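Protein yahD a copper inducible hydrolase (Lactococcus lactis subsp. lactis, PDB 3OG9) is a copper-inducible protein of the alpha/beta-hydrolase fold, probably a hydrolase, that binds D-malate in its presumed active-site pocket. Local coordinates at residues A[131-136]-A[191-196]; A[156-161]-A[184-189]. One frame throughout, in Å; residues are numbered along the deposited sequence.

Contact 1: residues A[131-136]-A[191-196]. Unlike the reference sequence in segment 191-196: Thr194 (reference Met). With MLT (D-malate), chain C.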
loop_
_atom_site.group_PDB
_atom_site.type_symbol
_atom_site.label_atom_id
_atom_site.label_comp_id
_atom_site.label_asym_id
_atom_site.label_seq_id
_atom_site.Cartn_x
_atom_site.Cartn_y
_atom_site.Cartn_z
ATOM N N ILE A 131 -5.016 3.433 1.615
ATOM C CA ILE A 131 -5.443 3.841 0.294
ATOM C C ILE A 131 -4.554 3.036 -0.638
ATOM O O ILE A 131 -3.326 3.254 -0.684
ATOM C CB ILE A 131 -5.229 5.369 0.104
ATOM C CG1 ILE A 131 -6.186 6.120 1.043
ATOM C CG2 ILE A 131 -5.483 5.811 -1.382
ATOM C CD1 ILE A 131 -6.022 7.620 1.126
ATOM N N ALA A 132 -5.160 2.088 -1.363
ATOM C CA ALA A 132 -4.387 1.182 -2.251
ATOM C C ALA A 132 -4.801 1.411 -3.690
ATOM O O ALA A 132 -5.910 1.054 -4.056
ATOM C CB ALA A 132 -4.657 -0.276 -1.893
ATOM N N PHE A 133 -3.933 2.007 -4.501
ATOM C CA PHE A 133 -4.223 2.170 -5.930
ATOM C C PHE A 133 -3.752 0.982 -6.730
ATOM O O PHE A 133 -2.558 0.651 -6.720
ATOM C CB PHE A 133 -3.596 3.443 -6.484
ATOM C CG PHE A 133 -4.051 4.715 -5.785
ATOM C CD1 PHE A 133 -5.354 5.189 -5.933
ATOM C CD2 PHE A 133 -3.156 5.460 -5.003
ATOM C CE1 PHE A 133 -5.771 6.391 -5.280
ATOM C CE2 PHE A 133 -3.569 6.660 -4.354
ATOM C CZ PHE A 133 -4.861 7.117 -4.494
ATOM N N HIS A 134 -4.699 0.334 -7.402
ATOM C CA HIS A 134 -4.430 -0.834 -8.246
ATOM C C HIS A 134 -3.695 -1.962 -7.525
ATOM O O HIS A 134 -2.717 -2.543 -8.044
ATOM C CB HIS A 134 -3.741 -0.392 -9.550
ATOM C CG HIS A 134 -4.565 0.604 -10.285
ATOM N ND1 HIS A 134 -5.757 0.260 -10.881
ATOM C CD2 HIS A 134 -4.453 1.947 -10.403
ATOM C CE1 HIS A 134 -6.335 1.349 -11.358
ATOM N NE2 HIS A 134 -5.560 2.384 -11.089
ATOM N N GLY A 135 -4.218 -2.281 -6.340
ATOM C CA GLY A 135 -3.721 -3.372 -5.534
ATOM C C GLY A 135 -4.370 -4.712 -5.891
ATOM O O GLY A 135 -5.361 -4.796 -6.665
ATOM N N MET A 136 -3.827 -5.774 -5.286
ATOM C CA MET A 136 -4.282 -7.119 -5.539
ATOM C C MET A 136 -3.943 -8.013 -4.376
ATOM O O MET A 136 -3.163 -7.634 -3.508
ATOM C CB MET A 136 -3.602 -7.658 -6.801
ATOM C CG MET A 136 -2.078 -7.921 -6.652
ATOM S SD MET A 136 -1.310 -8.104 -8.273
ATOM C CE MET A 136 -2.299 -9.397 -8.929
ATOM N N HIS A 191 -3.809 -0.559 -15.508
ATOM C CA HIS A 191 -2.967 -0.486 -14.294
ATOM C C HIS A 191 -2.481 0.923 -13.964
ATOM O O HIS A 191 -1.928 1.173 -12.859
ATOM C CB HIS A 191 -1.746 -1.421 -14.432
ATOM C CG HIS A 191 -1.185 -1.910 -13.125
ATOM N ND1 HIS A 191 -1.916 -2.656 -12.232
ATOM C CD2 HIS A 191 0.060 -1.805 -12.597
ATOM C CE1 HIS A 191 -1.163 -2.955 -11.187
ATOM N NE2 HIS A 191 0.043 -2.448 -11.384
ATOM N N GLN A 192 -2.664 1.851 -14.912
ATOM C CA GLN A 192 -2.156 3.220 -14.730
ATOM C C GLN A 192 -2.882 4.004 -13.629
ATOM O O GLN A 192 -4.116 4.058 -13.610
ATOM C CB GLN A 192 -2.323 3.978 -16.038
ATOM C CG GLN A 192 -1.787 5.400 -16.058
ATOM C CD GLN A 192 -1.666 5.908 -17.491
ATOM O OE1 GLN A 192 -2.618 6.461 -18.044
ATOM N NE2 GLN A 192 -0.506 5.671 -18.109
ATOM N N LEU A 193 -2.122 4.659 -12.755
ATOM C CA LEU A 193 -2.697 5.569 -11.767
ATOM C C LEU A 193 -3.320 6.823 -12.433
ATOM O O LEU A 193 -2.656 7.529 -13.204
ATOM C CB LEU A 193 -1.630 5.970 -10.754
ATOM C CG LEU A 193 -2.119 6.836 -9.579
ATOM C CD1 LEU A 193 -2.934 5.936 -8.671
ATOM C CD2 LEU A 193 -0.935 7.463 -8.822
ATOM N N THR A 194 -4.588 7.113 -12.144
ATOM C CA THR A 194 -5.264 8.226 -12.806
ATOM C C THR A 194 -5.501 9.394 -11.867
ATOM O O THR A 194 -5.618 9.227 -10.611
ATOM C CB THR A 194 -6.656 7.817 -13.344
ATOM O OG1 THR A 194 -7.508 7.619 -12.219
ATOM C CG2 THR A 194 -6.588 6.538 -14.179
ATOM N N GLN A 195 -5.574 10.586 -12.464
ATOM C CA GLN A 195 -5.859 11.812 -11.702
ATOM C C GLN A 195 -7.185 11.673 -10.972
ATOM O O GLN A 195 -7.355 12.184 -9.862
ATOM C CB GLN A 195 -5.846 13.057 -12.627
ATOM C CG GLN A 195 -4.389 13.352 -13.153
ATOM C CD GLN A 195 -4.237 14.526 -14.146
ATOM O OE1 GLN A 195 -3.774 14.345 -15.291
ATOM N NE2 GLN A 195 -4.559 15.722 -13.693
ATOM N N GLU A 196 -8.141 11.007 -11.607
ATOM C CA GLU A 196 -9.494 10.889 -11.056
ATOM C C GLU A 196 -9.503 9.966 -9.839
ATOM O O GLU A 196 -10.225 10.217 -8.865
ATOM C CB GLU A 196 -10.485 10.371 -12.115
ATOM C CG GLU A 196 -10.728 11.355 -13.287
ATOM C CD GLU A 196 -9.601 11.370 -14.362
ATOM O OE1 GLU A 196 -8.648 10.548 -14.310
ATOM O OE2 GLU A 196 -9.683 12.225 -15.282
HETATM C C1 MLT C . 3.474 -7.007 -7.594
HETATM O O1 MLT C . 4.630 -7.480 -7.770
HETATM O O2 MLT C . 3.163 -6.477 -6.500
HETATM C C2 MLT C . 2.441 -7.096 -8.696
HETATM O O3 MLT C . 2.932 -7.800 -9.823
HETATM C C3 MLT C . 1.929 -5.714 -9.102
HETATM C C4 MLT C . 2.976 -4.856 -9.771
HETATM O O4 MLT C . 2.595 -4.106 -10.695
HETATM O O5 MLT C . 4.193 -4.837 -9.445
#

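Contact 2: residues A[156-161]-A[184-189]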
loop_
_atom_site.group_PDB
_atom_site.type_symbol
_atom_site.label_atom_id
_atom_site.label_comp_id
_atom_site.label_asym_id
_atom_site.label_seq_id
_atom_site.Cartn_x
_atom_site.Cartn_y
_atom_site.Cartn_z
ATOM N N TYR A 156 -9.636 -0.104 -8.805
ATOM C CA TYR A 156 -9.522 -1.226 -9.695
ATOM C C TYR A 156 -9.896 -0.714 -11.096
ATOM O O TYR A 156 -10.756 0.164 -11.213
ATOM C CB TYR A 156 -10.505 -2.299 -9.198
ATOM C CG TYR A 156 -10.743 -3.418 -10.150
ATOM C CD1 TYR A 156 -9.765 -4.413 -10.347
ATOM C CD2 TYR A 156 -11.938 -3.488 -10.882
ATOM C CE1 TYR A 156 -9.980 -5.453 -11.261
ATOM C CE2 TYR A 156 -12.164 -4.530 -11.778
ATOM C CZ TYR A 156 -11.191 -5.506 -11.961
ATOM O OH TYR A 156 -11.409 -6.533 -12.874
ATOM N N ALA A 157 -9.249 -1.224 -12.143
ATOM C CA ALA A 157 -9.784 -0.996 -13.498
ATOM C C ALA A 157 -10.126 -2.340 -14.150
ATOM O O ALA A 157 -9.357 -3.278 -14.025
ATOM C CB ALA A 157 -8.783 -0.215 -14.358
ATOM N N PRO A 158 -11.245 -2.447 -14.882
ATOM C CA PRO A 158 -11.569 -3.769 -15.447
ATOM C C PRO A 158 -10.739 -4.059 -16.721
ATOM O O PRO A 158 -10.779 -5.182 -17.238
ATOM C CB PRO A 158 -13.081 -3.681 -15.728
ATOM C CG PRO A 158 -13.345 -2.211 -15.972
ATOM C CD PRO A 158 -12.149 -1.412 -15.447
ATOM N N ASN A 159 -9.988 -3.085 -17.212
ATOM C CA ASN A 159 -9.033 -3.330 -18.281
ATOM C C ASN A 159 -7.581 -3.455 -17.791
ATOM O O ASN A 159 -6.635 -3.430 -18.589
ATOM C CB ASN A 159 -9.165 -2.278 -19.392
ATOM C CG ASN A 159 -9.011 -0.825 -18.892
ATOM O OD1 ASN A 159 -9.117 -0.520 -17.698
ATOM N ND2 ASN A 159 -8.772 0.085 -19.839
ATOM N N ASP A 160 -7.406 -3.622 -16.478
ATOM C CA ASP A 160 -6.085 -3.865 -15.921
ATOM C C ASP A 160 -5.653 -5.294 -16.218
ATOM O O ASP A 160 -6.185 -6.239 -15.639
ATOM C CB ASP A 160 -6.113 -3.608 -14.409
ATOM C CG ASP A 160 -4.742 -3.597 -13.789
ATOM O OD1 ASP A 160 -3.810 -4.161 -14.392
ATOM O OD2 ASP A 160 -4.609 -3.072 -12.676
ATOM N N MET A 161 -4.673 -5.459 -17.110
ATOM C CA MET A 161 -4.175 -6.789 -17.462
ATOM C C MET A 161 -3.482 -7.434 -16.252
ATOM O O MET A 161 -3.410 -8.663 -16.144
ATOM N N ILE A 184 -14.656 1.307 -2.962
ATOM C CA ILE A 184 -14.059 0.856 -4.215
ATOM C C ILE A 184 -14.223 1.899 -5.309
ATOM O O ILE A 184 -15.359 2.239 -5.658
ATOM C CB ILE A 184 -14.668 -0.517 -4.692
ATOM C CG1 ILE A 184 -14.709 -1.565 -3.554
ATOM C CG2 ILE A 184 -13.967 -1.038 -5.950
ATOM C CD1 ILE A 184 -13.357 -1.890 -2.966
ATOM N N TYR A 185 -13.110 2.355 -5.887
ATOM C CA TYR A 185 -13.150 3.293 -7.008
ATOM C C TYR A 185 -12.762 2.585 -8.314
ATOM O O TYR A 185 -11.712 1.937 -8.379
ATOM C CB TYR A 185 -12.204 4.489 -6.786
ATOM C CG TYR A 185 -12.290 5.451 -7.946
ATOM C CD1 TYR A 185 -13.273 6.453 -7.973
ATOM C CD2 TYR A 185 -11.457 5.314 -9.049
ATOM C CE1 TYR A 185 -13.377 7.348 -9.065
ATOM C CE2 TYR A 185 -11.557 6.181 -10.148
ATOM C CZ TYR A 185 -12.513 7.183 -10.143
ATOM O OH TYR A 185 -12.600 8.007 -11.228
ATOM N N GLU A 186 -13.593 2.727 -9.345
ATOM C CA GLU A 186 -13.356 2.068 -10.634
ATOM C C GLU A 186 -12.762 3.083 -11.619
ATOM O O GLU A 186 -13.412 4.079 -11.928
ATOM C CB GLU A 186 -14.648 1.443 -11.184
ATOM C CG GLU A 186 -14.398 0.527 -12.432
ATOM C CD GLU A 186 -15.643 -0.030 -13.119
ATOM O OE1 GLU A 186 -16.701 -0.242 -12.466
ATOM O OE2 GLU A 186 -15.553 -0.287 -14.334
ATOM N N SER A 187 -11.499 2.868 -12.037
ATOM C CA SER A 187 -10.827 3.725 -13.046
ATOM C C SER A 187 -10.885 3.065 -14.434
ATOM O O SER A 187 -11.339 1.938 -14.552
ATOM C CB SER A 187 -9.383 4.013 -12.638
ATOM O OG SER A 187 -8.617 2.818 -12.642
ATOM N N SER A 188 -10.456 3.774 -15.474
ATOM C CA SER A 188 -10.615 3.267 -16.850
ATOM C C SER A 188 -9.321 3.243 -17.649
ATOM O O SER A 188 -9.350 3.161 -18.883
ATOM C CB SER A 188 -11.673 4.092 -17.616
ATOM O OG SER A 188 -11.276 5.448 -17.697
ATOM N N LEU A 189 -8.186 3.311 -16.966
ATOM C CA LEU A 189 -6.905 3.265 -17.659
ATOM C C LEU A 189 -6.032 2.055 -17.330
ATOM O O LEU A 189 -4.832 2.176 -17.263
ATOM C CB LEU A 189 -6.167 4.603 -17.544
ATOM C CG LEU A 189 -6.772 5.371 -18.739
ATOM C CD1 LEU A 189 -7.581 6.577 -18.362
ATOM C CD2 LEU A 189 -5.864 5.575 -19.964
#

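Contact 1: residues A[131-136]-A[191-196]
His191 and Leu193 lie against His134 and Phe133 at the C-terminal end of strand 129-133, in the alpha/beta-hydrolase fold, where the active-site loops gather at the C-terminal ends of the strands. The ring of His191 meets the loop after the strand through CE1, 3.5 Å from His134 O, while its ND1 is 4.0 Å from His134 CB. The two imidazoles are oblique, their planes at 51°, and one face of the His134 ring carries the carbonyl carbon of His191, set toward the rim. Farther along, a single methyl does the apolar work: Leu193 CD1 sits 3.3 Å from Phe133 CG and almost as near Phe133 CB, so it packs at the root of the benzyl group. The two side chains cross obliquely.

Outside the pair, His134 NE2 is hydrogen-bonded to Glu197, which ties the loop to helix 195-208; Thr194 is the N-cap of that helix, its OG1 taking the backbone N of Glu197. His191 ND1 is hydrogen-bonded to Asp160, and NE2 lies near both Ser110 OG and O4 of the bound D-malate, the bond to malate being weak (3.1 Å, 130° at the hydrogen). The pattern is consistent with the Ser-His-Asp triad of this fold, with Ser110 on a GxSxG nucleophile elbow. On the malate itself, Met136 SD approaches C2 at 3.9 Å.

Contact 2: residues A[156-161]-A[184-189]
Tyr156 is gripped through both of its backbone polar atoms by the end of strand 181-186. Its N donates to Tyr185 O (2.9 Å), and its O receives Ser187 N at the same length; the two bonds straddle Glu186 and make a parallel bridge between Tyr156 and Glu186, joining strands 151-156 and 181-186. Glu186 CA adds a CA-H...O contact to Tyr156 O at 3.3 Å. A third hydrogen bond comes from a side chain: Asn159 ND2 reaches Ser188 O at 3.3 Å, nearly straight at the hydrogen (157°) but standing well above the carbonyl plane. Asn159 CG lies between its backbone N and carbonyl carbon (chi1 56°), and the amide oxygen OD1 accepts from Gly190 N, so one carboxamide grips the loop on both sides of Leu189, at Ser188 O and Gly190 N.

Between these polar ends, Ala157 CB rests 3.3 Å from Ser187 O and 3.5 Å from Ser187 OG. Pro158 CG meets Glu186 OE2 at 3.4 Å, the carboxylate tip of an extended chain that crosses the proline at about a right angle. Ala157 to Asp160 form a type I turn, closed by Asp160 N to Ala157 O. Tyr156 stacks on Phe168 of helix 165-177.

Sheet pairing thus gives way to side-chain bonding where the strands end. The turn carrying Asp160 is fixed by backbone bonds and by the Asn159 carboxamide, consistent with setting the presumed triad acid in place.

Overall arrangement
From the N terminus, the chain reaches 131-136 only after the first four strands of the sheet, then runs through strand 151-156 into 156-161. Helix 165-177 and strand 181-186 lead to 184-189, where contact 2 closes the shorter loop; 191-196 follows after one residue and closes contact 1 around it. Contact 2 is therefore nested inside contact 1, their centres about 8 Å apart. Contact 2 joins the last two strands, whereas contact 1 sets the end of strand 129-133 and the turn after it against the loop that leads into helix 195-208. Besides the His191-Asp160 link, they meet where His134 CE1 lies 3.0 Å from Ser187 OG, and Tyr185 also packs against Glu196.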